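Ribokinase (Staphylococcus aureus, PDB 3RY7) catalyses the ATP- and magnesium-dependent phosphorylation of D-ribose at O-5, giving D-ribose 5-phosphate for nucleotide and amino-acid synthesis or the pentose phosphate pathway. Local coordinates at residues Thr11-Phe16 against Asp70-Asp75; Gly64-Ala69 against Ala92-Ala97; Val5-Ser10 against Asn45-Thr50; Thr58-Ile63 against Tyr85-Ala90. All blocks are in the same frame, centred on the assembly; numbering follows the deposited sequence.

Interaction 1 of 4, residues Thr11-Phe16 against Asp70-Asp75; sequences TNVDQF and DFILED
Thr11 and Ile72 meet tip to tip where the chain enters strand 12-18: the methyl CG2 of Thr11 lies 3.7 Å from CD1 of Ile72. Threonine suits the spot because its two branches serve different partners. CG2, anti to the backbone N (chi1 -65° places OG1 beside that nitrogen), reaches the helix, while OG1 hydrogen-bonds OG1 of Thr61. Asn12 meets the helix through its backbone alone, its carbonyl O 3.4 Å from Ile72 CD1; the residue probably belongs to the substrate site, as do Val13 and Asp14. Here a strand of the small four-stranded sheet, which in ribokinases forms the lid over the sugar, rests on helix 70-78 of the large domain, the axes of 12-16 and 70-75 being 9.6 Å apart at an angle of 116°. CG2 of Val13 lies 4.0 Å from CD1 of Ile72, and its CG1 approaches CE1 of Phe71 at 4.4 Å, near the ring plane and at its edge. Valine, beta-branched and at home in a strand, presents two methyls to the helix. CG1 of Ile72 covers one face of the Phe71 ring, 3.6 Å above the plane, offset toward the rim. Asp14 takes no part in the helix contact; its OD1 hydrogen-bonds a bound glycerol. Phe16, farther along, makes a cation-pi contact with Lys288 of the second subunit, whose Gln292 packs on Ile72.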
loop_
_atom_site.group_PDB
_atom_site.type_symbol
_atom_site.label_atom_id
_atom_site.label_comp_id
_atom_site.label_asym_id
_atom_site.label_seq_id
_atom_site.Cartn_x
_atom_site.Cartn_y
_atom_site.Cartn_z
ATOM N N THR A 11 -17.369 5.839 14.192
ATOM C CA THR A 11 -16.661 6.352 13.022
ATOM C C THR A 11 -15.710 7.429 13.505
ATOM O O THR A 11 -16.120 8.342 14.235
ATOM C CB THR A 11 -17.625 6.943 11.985
ATOM O OG1 THR A 11 -18.463 5.904 11.469
ATOM C CG2 THR A 11 -16.837 7.571 10.818
ATOM N N ASN A 12 -14.436 7.303 13.133
ATOM C CA ASN A 12 -13.412 8.242 13.566
ATOM C C ASN A 12 -12.707 8.847 12.362
ATOM O O ASN A 12 -12.554 8.183 11.341
ATOM C CB ASN A 12 -12.345 7.535 14.413
ATOM C CG ASN A 12 -12.785 7.270 15.843
ATOM O OD1 ASN A 12 -13.734 7.884 16.348
ATOM N ND2 ASN A 12 -12.067 6.366 16.521
ATOM N N VAL A 13 -12.263 10.094 12.478
ATOM C CA VAL A 13 -11.289 10.598 11.523
ATOM C C VAL A 13 -9.913 10.496 12.175
ATOM O O VAL A 13 -9.642 11.158 13.168
ATOM C CB VAL A 13 -11.610 12.028 11.062
ATOM C CG1 VAL A 13 -10.511 12.545 10.143
ATOM C CG2 VAL A 13 -12.979 12.065 10.372
ATOM N N ASP A 14 -9.068 9.619 11.636
ATOM C CA ASP A 14 -7.714 9.442 12.151
ATOM C C ASP A 14 -6.760 10.500 11.585
ATOM O O ASP A 14 -6.580 10.598 10.381
ATOM C CB ASP A 14 -7.187 8.053 11.782
ATOM C CG ASP A 14 -7.953 6.916 12.460
ATOM O OD1 ASP A 14 -8.784 7.174 13.366
ATOM O OD2 ASP A 14 -7.705 5.754 12.079
ATOM N N GLN A 15 -6.161 11.292 12.462
ATOM C CA GLN A 15 -5.130 12.234 12.057
ATOM C C GLN A 15 -3.733 11.699 12.296
ATOM O O GLN A 15 -3.277 11.633 13.432
ATOM C CB GLN A 15 -5.263 13.530 12.821
ATOM C CG GLN A 15 -5.585 14.673 11.917
ATOM C CD GLN A 15 -7.048 14.703 11.611
ATOM O OE1 GLN A 15 -7.459 14.780 10.456
ATOM N NE2 GLN A 15 -7.853 14.623 12.653
ATOM N N PHE A 16 -3.048 11.359 11.216
ATOM C CA PHE A 16 -1.699 10.806 11.297
ATOM C C PHE A 16 -0.603 11.854 11.094
ATOM O O PHE A 16 -0.569 12.542 10.068
ATOM C CB PHE A 16 -1.531 9.701 10.262
ATOM C CG PHE A 16 -2.229 8.427 10.620
ATOM C CD1 PHE A 16 -1.556 7.431 11.318
ATOM C CD2 PHE A 16 -3.558 8.217 10.258
ATOM C CE1 PHE A 16 -2.190 6.243 11.647
ATOM C CE2 PHE A 16 -4.199 7.031 10.581
ATOM C CZ PHE A 16 -3.508 6.039 11.279
ATOM N N ASP A 70 -17.208 13.186 5.891
ATOM C CA ASP A 70 -17.957 13.066 4.648
ATOM C C ASP A 70 -17.229 12.164 3.648
ATOM O O ASP A 70 -17.865 11.502 2.824
ATOM C CB ASP A 70 -18.227 14.439 4.020
ATOM C CG ASP A 70 -19.349 15.205 4.718
ATOM O OD1 ASP A 70 -19.967 14.679 5.673
ATOM O OD2 ASP A 70 -19.621 16.348 4.299
ATOM N N PHE A 71 -15.900 12.133 3.703
ATOM C CA PHE A 71 -15.183 11.292 2.755
ATOM C C PHE A 71 -15.364 9.829 3.118
ATOM O O PHE A 71 -15.409 8.963 2.242
ATOM C CB PHE A 71 -13.705 11.668 2.642
ATOM C CG PHE A 71 -12.882 11.312 3.843
ATOM C CD1 PHE A 71 -12.777 12.187 4.914
ATOM C CD2 PHE A 71 -12.184 10.117 3.886
ATOM C CE1 PHE A 71 -12.004 11.872 6.017
ATOM C CE2 PHE A 71 -11.409 9.792 4.982
ATOM C CZ PHE A 71 -11.320 10.669 6.055
ATOM N N ILE A 72 -15.490 9.562 4.412
ATOM C CA ILE A 72 -15.780 8.216 4.881
ATOM C C ILE A 72 -17.159 7.771 4.419
ATOM O O ILE A 72 -17.325 6.662 3.954
ATOM C CB ILE A 72 -15.692 8.120 6.418
ATOM C CG1 ILE A 72 -14.361 8.703 6.909
ATOM C CG2 ILE A 72 -15.876 6.672 6.867
ATOM C CD1 ILE A 72 -14.215 8.742 8.449
ATOM N N LEU A 73 -18.149 8.648 4.535
ATOM C CA LEU A 73 -19.497 8.305 4.096
ATOM C C LEU A 73 -19.492 7.888 2.630
ATOM O O LEU A 73 -20.221 6.978 2.221
ATOM C CB LEU A 73 -20.458 9.471 4.317
ATOM C CG LEU A 73 -20.567 10.000 5.754
ATOM C CD1 LEU A 73 -21.533 11.182 5.859
ATOM C CD2 LEU A 73 -20.975 8.898 6.705
ATOM N N GLU A 74 -18.666 8.554 1.831
ATOM C CA GLU A 74 -18.531 8.168 0.433
ATOM C C GLU A 74 -17.971 6.750 0.305
ATOM O O GLU A 74 -18.415 5.961 -0.529
ATOM C CB GLU A 74 -17.657 9.169 -0.325
ATOM C CG GLU A 74 -18.432 9.985 -1.344
ATOM C CD GLU A 74 -19.158 9.116 -2.372
ATOM O OE1 GLU A 74 -18.493 8.314 -3.083
ATOM O OE2 GLU A 74 -20.399 9.251 -2.477
ATOM N N ASP A 75 -16.990 6.424 1.138
ATOM C CA ASP A 75 -16.436 5.077 1.125
ATOM C C ASP A 75 -17.489 4.053 1.539
ATOM O O ASP A 75 -17.539 2.950 0.982
ATOM C CB ASP A 75 -15.184 4.990 1.998
ATOM C CG ASP A 75 -14.004 5.730 1.391
ATOM O OD1 ASP A 75 -13.892 5.729 0.147
ATOM O OD2 ASP A 75 -13.204 6.322 2.149
#

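Interaction 2 of 4, residues Gly64-Ala69 against Ala92-Ala97; sequences GTDGVA and AKTGQA
Asp66 grips Thr94 with both carboxylate oxygens. Its OD1 accepts from the backbone N of Thr94 at 3.0 Å, met on the syn side but 29° out of the carboxylate plane, and its OD2 accepts a hydrogen bond from Thr94 OG1 at 2.6 Å through the syn lone pair. The chi1 of 51° sets Asp66 CG between its own backbone N and carbonyl carbon. While donating to Asp66, OG1 of Thr94 also accepts from Gly64 N at 3.0 Å, and a water that also takes the N-H of Ala69, the residue at the N-cap of helix 70-78, adds a weak bond to it. A second water joins the loops at Thr65 N, whose hydrogen it accepts, and Ala92 O, to which it donates. The carbonyl O of Thr94 is served from within its own segment by NE2 of Gln96, with Thr94 O lying 8° out of the plane of the Gln96 amide. Gly64 brings its backbone close, CA 3.6 Å from Ala92 O, where the lack of a side chain lets the loops approach. Around the polar centre the packing is apolar and close: CG2 of Val68 lies 3.5 Å from CB of Thr94, tighter than usual for carbons, and CB of Ala69 faces Thr94 CG2. Val68 and Ala69 also touch Val13 of strand 12-18. With two donors on its oxygens Asp66 is probably ionised; the bonds of OG1 to Asp66 OD2 and Gly64 N hold the rotation of Thr94, and together the bonds keep the loop leading to helix 70-78 against the start of strand 95-101.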
loop_
_atom_site.group_PDB
_atom_site.type_symbol
_atom_site.label_atom_id
_atom_site.label_comp_id
_atom_site.label_asym_id
_atom_site.label_seq_id
_atom_site.Cartn_x
_atom_site.Cartn_y
_atom_site.Cartn_z
ATOM N N GLY A 64 -20.683 13.938 13.719
ATOM C CA GLY A 64 -21.087 15.302 13.962
ATOM C C GLY A 64 -21.661 15.922 12.698
ATOM O O GLY A 64 -21.816 15.255 11.667
ATOM N N THR A 65 -21.974 17.211 12.790
ATOM C CA THR A 65 -22.460 17.968 11.654
ATOM C C THR A 65 -21.323 18.829 11.091
ATOM O O THR A 65 -21.557 19.794 10.365
ATOM C CB THR A 65 -23.653 18.851 12.065
ATOM O OG1 THR A 65 -23.303 19.617 13.229
ATOM C CG2 THR A 65 -24.881 17.968 12.395
ATOM N N ASP A 66 -20.092 18.464 11.434
ATOM C CA ASP A 66 -18.910 19.191 10.990
ATOM C C ASP A 66 -18.407 18.753 9.610
ATOM O O ASP A 66 -17.557 19.412 9.026
ATOM C CB ASP A 66 -17.786 19.134 12.045
ATOM C CG ASP A 66 -17.487 17.709 12.518
ATOM O OD1 ASP A 66 -16.699 17.548 13.477
ATOM O OD2 ASP A 66 -18.047 16.757 11.934
ATOM N N GLY A 67 -18.952 17.670 9.076
ATOM C CA GLY A 67 -18.595 17.244 7.741
ATOM C C GLY A 67 -17.213 16.625 7.611
ATOM O O GLY A 67 -16.788 16.300 6.506
ATOM N N VAL A 68 -16.510 16.422 8.720
ATOM C CA VAL A 68 -15.135 15.937 8.619
ATOM C C VAL A 68 -15.042 14.476 8.183
ATOM O O VAL A 68 -13.999 14.040 7.715
ATOM C CB VAL A 68 -14.314 16.159 9.908
ATOM C CG1 VAL A 68 -14.049 17.646 10.132
ATOM C CG2 VAL A 68 -15.000 15.564 11.112
ATOM N N ALA A 69 -16.124 13.719 8.327
ATOM C CA ALA A 69 -16.122 12.318 7.893
ATOM C C ALA A 69 -16.896 12.102 6.599
ATOM O O ALA A 69 -17.214 10.970 6.247
ATOM C CB ALA A 69 -16.672 11.422 8.985
ATOM N N ALA A 92 -21.705 17.296 19.415
ATOM C CA ALA A 92 -20.278 17.018 19.519
ATOM C C ALA A 92 -19.697 16.966 18.118
ATOM O O ALA A 92 -20.412 16.721 17.150
ATOM C CB ALA A 92 -20.025 15.686 20.260
ATOM N N LYS A 93 -18.397 17.207 18.017
ATOM C CA LYS A 93 -17.715 17.047 16.760
ATOM C C LYS A 93 -17.567 15.554 16.468
ATOM O O LYS A 93 -17.705 14.719 17.360
ATOM C CB LYS A 93 -16.373 17.757 16.827
ATOM C CG LYS A 93 -16.509 19.256 17.067
ATOM C CD LYS A 93 -15.152 19.880 17.323
ATOM C CE LYS A 93 -14.437 19.164 18.471
ATOM N NZ LYS A 93 -14.752 19.753 19.816
ATOM N N THR A 94 -17.330 15.216 15.213
ATOM C CA THR A 94 -17.099 13.829 14.856
ATOM C C THR A 94 -15.945 13.247 15.664
ATOM O O THR A 94 -14.978 13.943 15.979
ATOM C CB THR A 94 -16.820 13.693 13.369
ATOM O OG1 THR A 94 -17.943 14.228 12.665
ATOM C CG2 THR A 94 -16.611 12.219 12.988
ATOM N N GLY A 95 -16.073 11.979 16.039
ATOM C CA GLY A 95 -15.019 11.295 16.774
ATOM C C GLY A 95 -13.717 11.340 15.986
ATOM O O GLY A 95 -13.738 11.309 14.756
ATOM N N GLN A 96 -12.594 11.409 16.695
ATOM C CA GLN A 96 -11.285 11.539 16.058
ATOM C C GLN A 96 -10.180 10.811 16.820
ATOM O O GLN A 96 -10.230 10.673 18.053
ATOM C CB GLN A 96 -10.905 13.016 15.931
ATOM C CG GLN A 96 -11.814 13.767 15.013
ATOM C CD GLN A 96 -11.704 15.261 15.199
ATOM O OE1 GLN A 96 -10.619 15.824 15.085
ATOM N NE2 GLN A 96 -12.831 15.915 15.470
ATOM N N ALA A 97 -9.175 10.356 16.082
ATOM C CA ALA A 97 -7.980 9.815 16.706
ATOM C C ALA A 97 -6.753 10.590 16.228
ATOM O O ALA A 97 -6.617 10.918 15.039
ATOM C CB ALA A 97 -7.837 8.325 16.399
HETATM O O HOH W 1 -20.564 18.470 14.769
HETATM O O HOH W 2 -18.658 14.138 9.372
#

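Interaction 3 of 4, residues Val5-Ser10 against Asn45-Thr50; sequences VVILGS and NQAIAT
Ile7 and Ala47 meet without any aromatic ring of their own, and the flat group nearest to them is the amide of Gln46. That amide is held by three partners: OE1 accepts from Gln140, while NE2 donates to Asn165 and to OD1 of Asp254, the probable catalytic base. The carbonyl carbon of Gln46 lies 4.5 Å from CG1 of Ile7. Ile7 carries the contact. Its CG1 lies over the helix backbone, 3.8 Å from CA of Ala47 and 4.0 Å from its CB, an approach made possible by the small size of alanine; the CA atoms of the two residues are 5.9 Å apart. Strand 4-8 is an interior strand of the large sheet, between strands 56-64 and 136-140, and helix 42-52 runs nearly antiparallel to it, the axes of 5-8 and 45-50 lying 8.6 Å apart at 165°, as in the alpha/beta core of the pfkB kinases, where a helix packs on the parallel strands. Phe59 of the neighbouring strand touches both Ile7 and Ala47, filling in beside them. A turn later, Thr50 meets the same isoleucine tip to tip, its CG2 4.0 Å from Ile7 CD1, the chi2 of -65° turning that terminal methyl toward the helix. CG1 of Val5 comes to 4.2 Å from Thr50 OG1; this hydroxyl is hydrogen-bonded to OG1 of Thr57, so a polar atom can sit among apolar ones. At the other end of the helical segment, ND2 of Asn45 binds OD2 of Asp254, and OD1 of Asn45 takes a hydrogen bond from Gln292 of the second subunit.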
loop_
_atom_site.group_PDB
_atom_site.type_symbol
_atom_site.label_atom_id
_atom_site.label_comp_id
_atom_site.label_asym_id
_atom_site.label_seq_id
_atom_site.Cartn_x
_atom_site.Cartn_y
_atom_site.Cartn_z
ATOM N N VAL A 5 -25.934 -8.251 8.188
ATOM C CA VAL A 5 -25.126 -7.820 9.312
ATOM C C VAL A 5 -25.399 -6.342 9.609
ATOM O O VAL A 5 -25.351 -5.506 8.712
ATOM C CB VAL A 5 -23.612 -8.071 9.040
ATOM C CG1 VAL A 5 -22.760 -7.554 10.173
ATOM C CG2 VAL A 5 -23.342 -9.559 8.795
ATOM N N VAL A 6 -25.729 -6.040 10.863
ATOM C CA VAL A 6 -25.791 -4.661 11.324
ATOM C C VAL A 6 -24.604 -4.441 12.216
ATOM O O VAL A 6 -24.367 -5.220 13.139
ATOM C CB VAL A 6 -27.076 -4.360 12.149
ATOM C CG1 VAL A 6 -26.978 -2.997 12.815
ATOM C CG2 VAL A 6 -28.315 -4.433 11.267
ATOM N N ILE A 7 -23.839 -3.397 11.926
ATOM C CA ILE A 7 -22.769 -2.968 12.818
ATOM C C ILE A 7 -23.247 -1.759 13.614
ATOM O O ILE A 7 -23.794 -0.816 13.064
ATOM C CB ILE A 7 -21.470 -2.618 12.038
ATOM C CG1 ILE A 7 -21.071 -3.772 11.112
ATOM C CG2 ILE A 7 -20.342 -2.298 12.980
ATOM C CD1 ILE A 7 -20.670 -5.072 11.844
ATOM N N LEU A 8 -23.030 -1.798 14.899
ATOM C CA LEU A 8 -23.251 -0.674 15.739
ATOM C C LEU A 8 -21.937 -0.227 16.276
ATOM O O LEU A 8 -21.307 -0.950 16.978
ATOM C CB LEU A 8 -24.173 -1.030 16.873
ATOM C CG LEU A 8 -24.519 0.118 17.793
ATOM C CD1 LEU A 8 -25.447 1.061 17.168
ATOM C CD2 LEU A 8 -25.003 -0.361 19.081
ATOM N N GLY A 9 -21.515 0.969 15.920
ATOM C CA GLY A 9 -20.227 1.413 16.409
ATOM C C GLY A 9 -19.720 2.752 15.915
ATOM O O GLY A 9 -20.477 3.584 15.403
ATOM N N SER A 10 -18.417 2.948 16.088
ATOM C CA SER A 10 -17.796 4.253 15.953
ATOM C C SER A 10 -17.315 4.564 14.538
ATOM O O SER A 10 -16.896 3.677 13.786
ATOM C CB SER A 10 -16.602 4.325 16.895
ATOM O OG SER A 10 -15.651 3.320 16.558
ATOM N N ASN A 45 -14.358 0.440 10.472
ATOM C CA ASN A 45 -13.468 -0.616 9.998
ATOM C C ASN A 45 -14.230 -1.923 9.835
ATOM O O ASN A 45 -14.154 -2.578 8.796
ATOM C CB ASN A 45 -12.314 -0.841 10.985
ATOM C CG ASN A 45 -11.289 0.295 10.992
ATOM O OD1 ASN A 45 -11.332 1.209 10.166
ATOM N ND2 ASN A 45 -10.365 0.236 11.939
ATOM N N GLN A 46 -14.975 -2.306 10.871
ATOM C CA GLN A 46 -15.649 -3.600 10.849
ATOM C C GLN A 46 -16.772 -3.592 9.830
ATOM O O GLN A 46 -17.012 -4.588 9.162
ATOM C CB GLN A 46 -16.137 -3.995 12.256
ATOM C CG GLN A 46 -14.962 -4.287 13.221
ATOM C CD GLN A 46 -15.407 -4.638 14.628
ATOM O OE1 GLN A 46 -16.578 -4.935 14.856
ATOM N NE2 GLN A 46 -14.470 -4.616 15.578
ATOM N N ALA A 47 -17.439 -2.449 9.694
ATOM C CA ALA A 47 -18.522 -2.300 8.729
ATOM C C ALA A 47 -18.013 -2.450 7.290
ATOM O O ALA A 47 -18.607 -3.155 6.482
ATOM C CB ALA A 47 -19.213 -0.952 8.915
ATOM N N ILE A 48 -16.911 -1.775 6.976
ATOM C CA ILE A 48 -16.319 -1.859 5.648
ATOM C C ILE A 48 -15.794 -3.273 5.375
ATOM O O ILE A 48 -15.935 -3.780 4.277
ATOM C CB ILE A 48 -15.172 -0.832 5.470
ATOM C CG1 ILE A 48 -15.750 0.581 5.306
ATOM C CG2 ILE A 48 -14.286 -1.214 4.273
ATOM C CD1 ILE A 48 -14.749 1.691 5.606
ATOM N N ALA A 49 -15.207 -3.912 6.384
ATOM C CA ALA A 49 -14.773 -5.304 6.236
ATOM C C ALA A 49 -15.944 -6.238 5.928
ATOM O O ALA A 49 -15.917 -6.948 4.920
ATOM C CB ALA A 49 -14.003 -5.772 7.476
ATOM N N THR A 50 -16.979 -6.240 6.772
ATOM C CA THR A 50 -18.089 -7.159 6.529
ATOM C C THR A 50 -18.710 -6.877 5.163
ATOM O O THR A 50 -19.084 -7.804 4.443
ATOM C CB THR A 50 -19.202 -7.114 7.625
ATOM O OG1 THR A 50 -20.071 -6.001 7.389
ATOM C CG2 THR A 50 -18.610 -6.990 8.992
#

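Interaction 4 of 4, residues Thr58-Ile63 against Tyr85-Ala90; sequences TFITKI and YIIKTA
Lys62 pairs with Ile87, and Ile63 with Lys88, in a parallel ladder held by three bonds, each of 2.9 Å: Ile87 N to Thr61 O, nearly straight at 178°, Ile63 N to Ile87 O, and Thr89 N to Ile63 O. Before it, a water spans the gap, donating to Phe59 O and accepting from Tyr85 N. On one face of the ladder the extended chain of Lys62 lies across Ile87, its CG 3.7 Å from Ile87 CG2. Its CE reaches CB of Thr89 at 3.7 Å, while NZ forms a salt bridge with Asp123, donates to Thr118 O and binds a water shared with Thr89 OG1, which also hydrogen-bonds Glu91 N. A long lysine suits this buried place, its methylenes packing while its charge is met at the tip. The opposite face carries Ile63 and Lys88 side by side, CG1 of Ile63 3.9 Å from CG of Lys88; with chi1 near 60°, Ile63 CG1 lies between its own backbone N and carbonyl carbon. Thr61 and Ile86 point the same way, the threonine methyl CG2 3.7 Å from Ile86 CG1, while OG1 of Thr61 donates to Gly9 O. CB of Thr61 rests 3.3 Å above the plane of the Phe59 ring, offset toward its rim. At the start of 58-63, Thr58 CG2 meets Tyr85 CD2 at 3.8 Å. Strand 87-89 is one of the large sheet's two outermost strands within the chain; helix 70-78, crossing over in this beta-alpha-beta unit, packs Leu73 on Ile63 and Ile86, and helix 128-132 backs Thr58 and Tyr85.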
loop_
_atom_site.group_PDB
_atom_site.type_symbol
_atom_site.label_atom_id
_atom_site.label_comp_id
_atom_site.label_asym_id
_atom_site.label_seq_id
_atom_site.Cartn_x
_atom_site.Cartn_y
_atom_site.Cartn_z
ATOM N N THR A 58 -25.481 -2.934 7.166
ATOM C CA THR A 58 -26.063 -1.678 7.606
ATOM C C THR A 58 -25.223 -1.202 8.783
ATOM O O THR A 58 -24.839 -2.003 9.640
ATOM C CB THR A 58 -27.515 -1.882 8.056
ATOM O OG1 THR A 58 -28.269 -2.423 6.968
ATOM C CG2 THR A 58 -28.144 -0.575 8.504
ATOM N N PHE A 59 -24.902 0.089 8.811
ATOM C CA PHE A 59 -24.015 0.642 9.836
ATOM C C PHE A 59 -24.733 1.740 10.600
ATOM O O PHE A 59 -25.162 2.732 10.017
ATOM C CB PHE A 59 -22.733 1.191 9.196
ATOM C CG PHE A 59 -21.694 1.665 10.179
ATOM C CD1 PHE A 59 -21.610 1.124 11.451
ATOM C CD2 PHE A 59 -20.779 2.644 9.819
ATOM C CE1 PHE A 59 -20.635 1.554 12.348
ATOM C CE2 PHE A 59 -19.811 3.073 10.708
ATOM C CZ PHE A 59 -19.733 2.534 11.970
ATOM N N ILE A 60 -24.888 1.533 11.902
ATOM C CA ILE A 60 -25.479 2.515 12.785
ATOM C C ILE A 60 -24.331 3.212 13.479
ATOM O O ILE A 60 -23.607 2.611 14.269
ATOM C CB ILE A 60 -26.389 1.873 13.842
ATOM C CG1 ILE A 60 -27.521 1.068 13.196
ATOM C CG2 ILE A 60 -26.980 2.926 14.727
ATOM C CD1 ILE A 60 -28.328 0.247 14.217
ATOM N N THR A 61 -24.137 4.484 13.160
ATOM C CA THR A 61 -23.005 5.195 13.710
ATOM C C THR A 61 -23.435 6.640 13.877
ATOM O O THR A 61 -24.403 7.078 13.257
ATOM C CB THR A 61 -21.771 5.047 12.782
ATOM O OG1 THR A 61 -20.597 5.521 13.451
ATOM C CG2 THR A 61 -21.978 5.808 11.487
ATOM N N LYS A 62 -22.755 7.368 14.747
ATOM C CA LYS A 62 -23.115 8.750 15.015
ATOM C C LYS A 62 -21.916 9.665 14.821
ATOM O O LYS A 62 -20.928 9.575 15.549
ATOM C CB LYS A 62 -23.663 8.897 16.432
ATOM C CG LYS A 62 -24.423 10.200 16.681
ATOM C CD LYS A 62 -24.974 10.222 18.105
ATOM C CE LYS A 62 -25.971 11.364 18.343
ATOM N NZ LYS A 62 -26.459 11.344 19.781
ATOM N N ILE A 63 -22.019 10.543 13.831
ATOM C CA ILE A 63 -21.002 11.551 13.584
ATOM C C ILE A 63 -21.544 12.942 13.873
ATOM O O ILE A 63 -22.718 13.116 14.238
ATOM C CB ILE A 63 -20.541 11.525 12.140
ATOM C CG1 ILE A 63 -21.724 11.786 11.205
ATOM C CG2 ILE A 63 -19.884 10.174 11.832
ATOM C CD1 ILE A 63 -21.381 11.598 9.730
ATOM N N TYR A 85 -29.319 4.822 8.498
ATOM C CA TYR A 85 -29.468 4.962 9.934
ATOM C C TYR A 85 -28.320 5.719 10.589
ATOM O O TYR A 85 -28.264 5.837 11.806
ATOM C CB TYR A 85 -29.701 3.586 10.571
ATOM C CG TYR A 85 -30.938 2.901 10.006
ATOM C CD1 TYR A 85 -32.208 3.182 10.516
ATOM C CD2 TYR A 85 -30.845 2.013 8.933
ATOM C CE1 TYR A 85 -33.349 2.577 9.992
ATOM C CE2 TYR A 85 -31.984 1.398 8.400
ATOM C CZ TYR A 85 -33.231 1.685 8.938
ATOM O OH TYR A 85 -34.357 1.083 8.424
ATOM N N ILE A 86 -27.420 6.262 9.777
ATOM C CA ILE A 86 -26.352 7.091 10.327
ATOM C C ILE A 86 -26.913 8.399 10.889
ATOM O O ILE A 86 -27.719 9.075 10.246
ATOM C CB ILE A 86 -25.284 7.413 9.280
ATOM C CG1 ILE A 86 -24.576 6.131 8.853
ATOM C CG2 ILE A 86 -24.286 8.432 9.834
ATOM C CD1 ILE A 86 -23.559 6.351 7.766
ATOM N N ILE A 87 -26.474 8.743 12.091
ATOM C CA ILE A 87 -26.970 9.896 12.823
ATOM C C ILE A 87 -25.949 11.030 12.804
ATOM O O ILE A 87 -24.755 10.781 12.953
ATOM C CB ILE A 87 -27.223 9.506 14.292
ATOM C CG1 ILE A 87 -28.223 8.356 14.368
ATOM C CG2 ILE A 87 -27.716 10.701 15.109
ATOM C CD1 ILE A 87 -27.784 7.268 15.320
ATOM N N LYS A 88 -26.414 12.266 12.623
ATOM C CA LYS A 88 -25.537 13.446 12.722
ATOM C C LYS A 88 -26.008 14.324 13.850
ATOM O O LYS A 88 -27.203 14.567 13.995
ATOM C CB LYS A 88 -25.516 14.259 11.432
ATOM C CG LYS A 88 -25.048 13.478 10.226
ATOM C CD LYS A 88 -24.741 14.395 9.046
ATOM C CE LYS A 88 -24.572 13.604 7.752
ATOM N NZ LYS A 88 -24.224 14.486 6.583
ATOM N N THR A 89 -25.068 14.795 14.653
ATOM C CA THR A 89 -25.410 15.599 15.807
ATOM C C THR A 89 -24.503 16.820 15.895
ATOM O O THR A 89 -23.322 16.759 15.517
ATOM C CB THR A 89 -25.265 14.818 17.098
ATOM O OG1 THR A 89 -25.681 15.648 18.180
ATOM C CG2 THR A 89 -23.816 14.383 17.330
ATOM N N ALA A 90 -25.069 17.920 16.391
ATOM C CA ALA A 90 -24.323 19.158 16.606
ATOM C C ALA A 90 -23.856 19.196 18.047
ATOM O O ALA A 90 -23.139 20.093 18.449
ATOM C CB ALA A 90 -25.193 20.365 16.305
HETATM O O HOH W 3 -27.228 3.061 8.238
HETATM O O HOH W 4 -27.136 13.964 20.003
#

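From the N terminus, strand 4-8 opens interaction 3, closed when helix 42-52 returns against it. The chain just after that strand opens interaction 1, which crosses interaction 3 and closes only at helix 70-78. Interaction 4 begins after interaction 3 has closed, so those two stand in series, though strands 4-8 and 56-64 lie side by side in the large sheet. Interactions 4 and 2 each cross interaction 1 and also cross one another, closing at strand 87-89 and at the start of strand 95-101. None nests in another. Interactions 3 and 4 join helix 42-52 and strand 87-89 to the large sheet; interactions 1 and 2 tie it to the small sheet, where strands 12-18 and 95-101 are neighbours.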